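Local coordinates for putative molybdenum carrier protein (Syntrophus aciditrophicus SB, PDB 3IMK) that is of unknown function but may bind and carry molybdenum, as a circularly permuted member of the SLOG superfamily, at residues Glu144-Gln147 with Ala148-Leu152. Residues are numbered along the deposited sequence; the frame is centred on the assembly and turned at random.
Sequences EIYQ and ATMDL
Gln147 and Asp151, one helical turn apart, are joined twice: by the backbone hydrogen bond from Asp151 N to Gln147 O and by a side-chain hydrogen bond from Gln147 NE2 to Asp151 OD1, 2.9 Å long. The second is nearly straight (165° at the hydrogen) and leaves in the amide plane of Gln147, yet meets OD1 from above the carboxylate plane. Gln147 reaches it by a bend at chi2 (58°), which turns the amide along the helix toward Asp151. With an alanine at Asp151, the Gln147 amide would probably lose this acceptor and be freer to turn.

Ile145 O is gripped by two donors from opposite faces of its plane, Thr149 N at 2.9 Å and Thr149 OG1 at 2.8 Å. The hydroxyl of this buried threonine is thereby satisfied within the turn, chi1 of -64° putting OG1 beside its own backbone N, facing back toward Ile145 O. Glu144 O and Tyr146 O accept from Ala148 N and Met150 N, continuing the alpha-helical i to i+4 pattern. Met150, a selenomethionine modelled in two conformers, lies in one of them alongside Tyr146, where CG may make an off-centre CH-pi contact and SE an oblique Met-aromatic one.

Tyr146 OH is hydrogen-bonded to Asp25 OD2 of helix 19-29, whose Ala22 also touches Thr149. Ile145, Thr149 and Leu152 pack on Ile80, so helix 145-157 lies on strand 76-81 of the parallel sheet, also touching helix 113-126 through Asp151 and Leu152.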
ATOM      1  N   GLU A 144      -9.383  12.112  -2.718  1.00 11.95           N
ATOM      2  CA  GLU A 144      -9.887  11.051  -3.581  1.00 12.62           C
ATOM      3  C   GLU A 144      -9.062   9.773  -3.457  1.00 11.42           C
ATOM      4  O   GLU A 144      -9.443   8.750  -4.060  1.00 11.82           O
ATOM      5  CB  GLU A 144      -9.891  11.484  -5.072  1.00 12.65           C
ATOM      6  CG  GLU A 144     -10.849  12.641  -5.389  1.00 14.52           C
ATOM      7  CD  GLU A 144     -10.862  13.074  -6.868  1.00 16.64           C
ATOM      8  OE1 GLU A 144      -9.868  12.803  -7.593  1.00 24.87           O
ATOM      9  OE2 GLU A 144     -11.853  13.696  -7.292  1.00 15.90           O
ATOM     10  N   ILE A 145      -7.941   9.784  -2.734  1.00 11.69           N
ATOM     11  CA  ILE A 145      -7.069   8.608  -2.772  1.00 11.21           C
ATOM     12  C   ILE A 145      -7.619   7.362  -2.066  1.00 11.79           C
ATOM     13  O   ILE A 145      -7.394   6.261  -2.525  1.00 12.08           O
ATOM     14  CB  ILE A 145      -5.629   8.941  -2.314  1.00 12.47           C
ATOM     15  CG1 ILE A 145      -4.660   7.861  -2.794  1.00 14.18           C
ATOM     16  CG2 ILE A 145      -5.555   9.106  -0.785  1.00 13.69           C
ATOM     17  CD1 ILE A 145      -4.551   7.718  -4.254  1.00 16.54           C
ATOM     18  N   TYR A 146      -8.385   7.545  -0.987  1.00 12.22           N
ATOM     19  CA  TYR A 146      -8.940   6.385  -0.271  1.00 11.46           C
ATOM     20  C   TYR A 146      -9.856   5.596  -1.208  1.00 11.51           C
ATOM     21  O   TYR A 146      -9.691   4.403  -1.408  1.00 11.78           O
ATOM     22  CB  TYR A 146      -9.707   6.847   0.985  1.00 11.92           C
ATOM     23  CG  TYR A 146     -10.405   5.693   1.676  1.00 11.74           C
ATOM     24  CD1 TYR A 146     -11.676   5.295   1.309  1.00 12.43           C
ATOM     25  CD2 TYR A 146      -9.762   4.991   2.694  1.00 12.45           C
ATOM     26  CE1 TYR A 146     -12.285   4.208   1.903  1.00 13.81           C
ATOM     27  CE2 TYR A 146     -10.345   3.909   3.284  1.00 13.49           C
ATOM     28  CZ  TYR A 146     -11.636   3.539   2.906  1.00 12.87           C
ATOM     29  OH  TYR A 146     -12.245   2.447   3.499  1.00 13.75           O
ATOM     30  N   GLN A 147     -10.828   6.287  -1.797  1.00 10.87           N
ATOM     31  CA  GLN A 147     -11.799   5.560  -2.626  1.00  8.70           C
ATOM     32  C   GLN A 147     -11.173   5.063  -3.940  1.00  9.29           C
ATOM     33  O   GLN A 147     -11.565   4.019  -4.456  1.00 10.63           O
ATOM     34  CB  GLN A 147     -13.045   6.393  -2.938  1.00 12.08           C
ATOM     35  CG  GLN A 147     -14.207   5.563  -3.511  1.00 12.41           C
ATOM     36  CD  GLN A 147     -14.646   4.436  -2.573  1.00 11.64           C
ATOM     37  OE1 GLN A 147     -14.854   4.681  -1.375  1.00 17.19           O
ATOM     38  NE2 GLN A 147     -14.750   3.206  -3.085  1.00 16.42           N
ATOM     39  N   ALA A 148     -10.247   5.834  -4.489  1.00 11.29           N
ATOM     40  CA  ALA A 148      -9.581   5.396  -5.694  1.00 11.05           C
ATOM     41  C   ALA A 148      -8.816   4.089  -5.447  1.00 10.22           C
ATOM     42  O   ALA A 148      -8.798   3.174  -6.307  1.00 11.58           O
ATOM     43  CB  ALA A 148      -8.621   6.477  -6.176  1.00 11.99           C
ATOM     44  N   THR A 149      -8.144   4.028  -4.285  1.00 12.02           N
ATOM     45  CA  THR A 149      -7.434   2.821  -3.868  1.00 11.63           C
ATOM     46  C   THR A 149      -8.401   1.636  -3.729  1.00 11.02           C
ATOM     47  O   THR A 149      -8.139   0.541  -4.226  1.00 11.73           O
ATOM     48  CB  THR A 149      -6.629   3.088  -2.584  1.00 10.86           C
ATOM     49  OG1 THR A 149      -5.633   4.057  -2.916  1.00 12.01           O
ATOM     50  CG2 THR A 149      -5.930   1.809  -2.129  1.00 12.46           C
HETATM   51  N   MSE A 150      -9.528   1.851  -3.026  0.60  9.64           N
HETATM   52  CA  MSE A 150     -10.546   0.790  -2.914  0.60 11.22           C
HETATM   53  C   MSE A 150     -10.988   0.296  -4.287  0.60 10.20           C
HETATM   54  O   MSE A 150     -11.091  -0.907  -4.512  0.60 12.35           O
HETATM   55  CB  MSE A 150     -11.761   1.248  -2.081  0.60 13.90           C
HETATM   56  CG  MSE A 150     -11.449   1.623  -0.633  0.60 11.57           C
HETATM   57 SE   MSE A 150     -11.051   0.085   0.430  0.45 12.60          SE
HETATM   58  CE  MSE A 150     -12.773  -0.831   0.570  0.60 20.28           C
ATOM     59  N   ASP A 151     -11.290   1.240  -5.177  1.00 11.56           N
ATOM     60  CA  ASP A 151     -11.860   0.917  -6.479  1.00 11.28           C
ATOM     61  C   ASP A 151     -10.817   0.158  -7.308  1.00 12.64           C
ATOM     62  O   ASP A 151     -11.149  -0.811  -7.979  1.00 13.18           O
ATOM     63  CB  ASP A 151     -12.289   2.197  -7.215  1.00 10.63           C
ATOM     64  CG  ASP A 151     -13.473   2.899  -6.606  1.00 14.08           C
ATOM     65  OD1 ASP A 151     -14.160   2.302  -5.759  1.00 14.60           O
ATOM     66  OD2 ASP A 151     -13.718   4.092  -7.001  1.00 14.17           O
ATOM     67  N   LEU A 152      -9.558   0.587  -7.237  1.00 11.95           N
ATOM     68  CA  LEU A 152      -8.481  -0.087  -7.953  1.00 12.16           C
ATOM     69  C   LEU A 152      -8.303  -1.537  -7.465  1.00 11.73           C
ATOM     70  O   LEU A 152      -8.164  -2.484  -8.254  1.00 11.63           O
ATOM     71  CB  LEU A 152      -7.164   0.712  -7.795  1.00 12.31           C
ATOM     72  CG  LEU A 152      -5.902   0.092  -8.409  1.00 10.80           C
ATOM     73  CD1 LEU A 152      -6.098  -0.176  -9.902  1.00 12.10           C
ATOM     74  CD2 LEU A 152      -4.747   1.057  -8.176  1.00 13.17           C
TER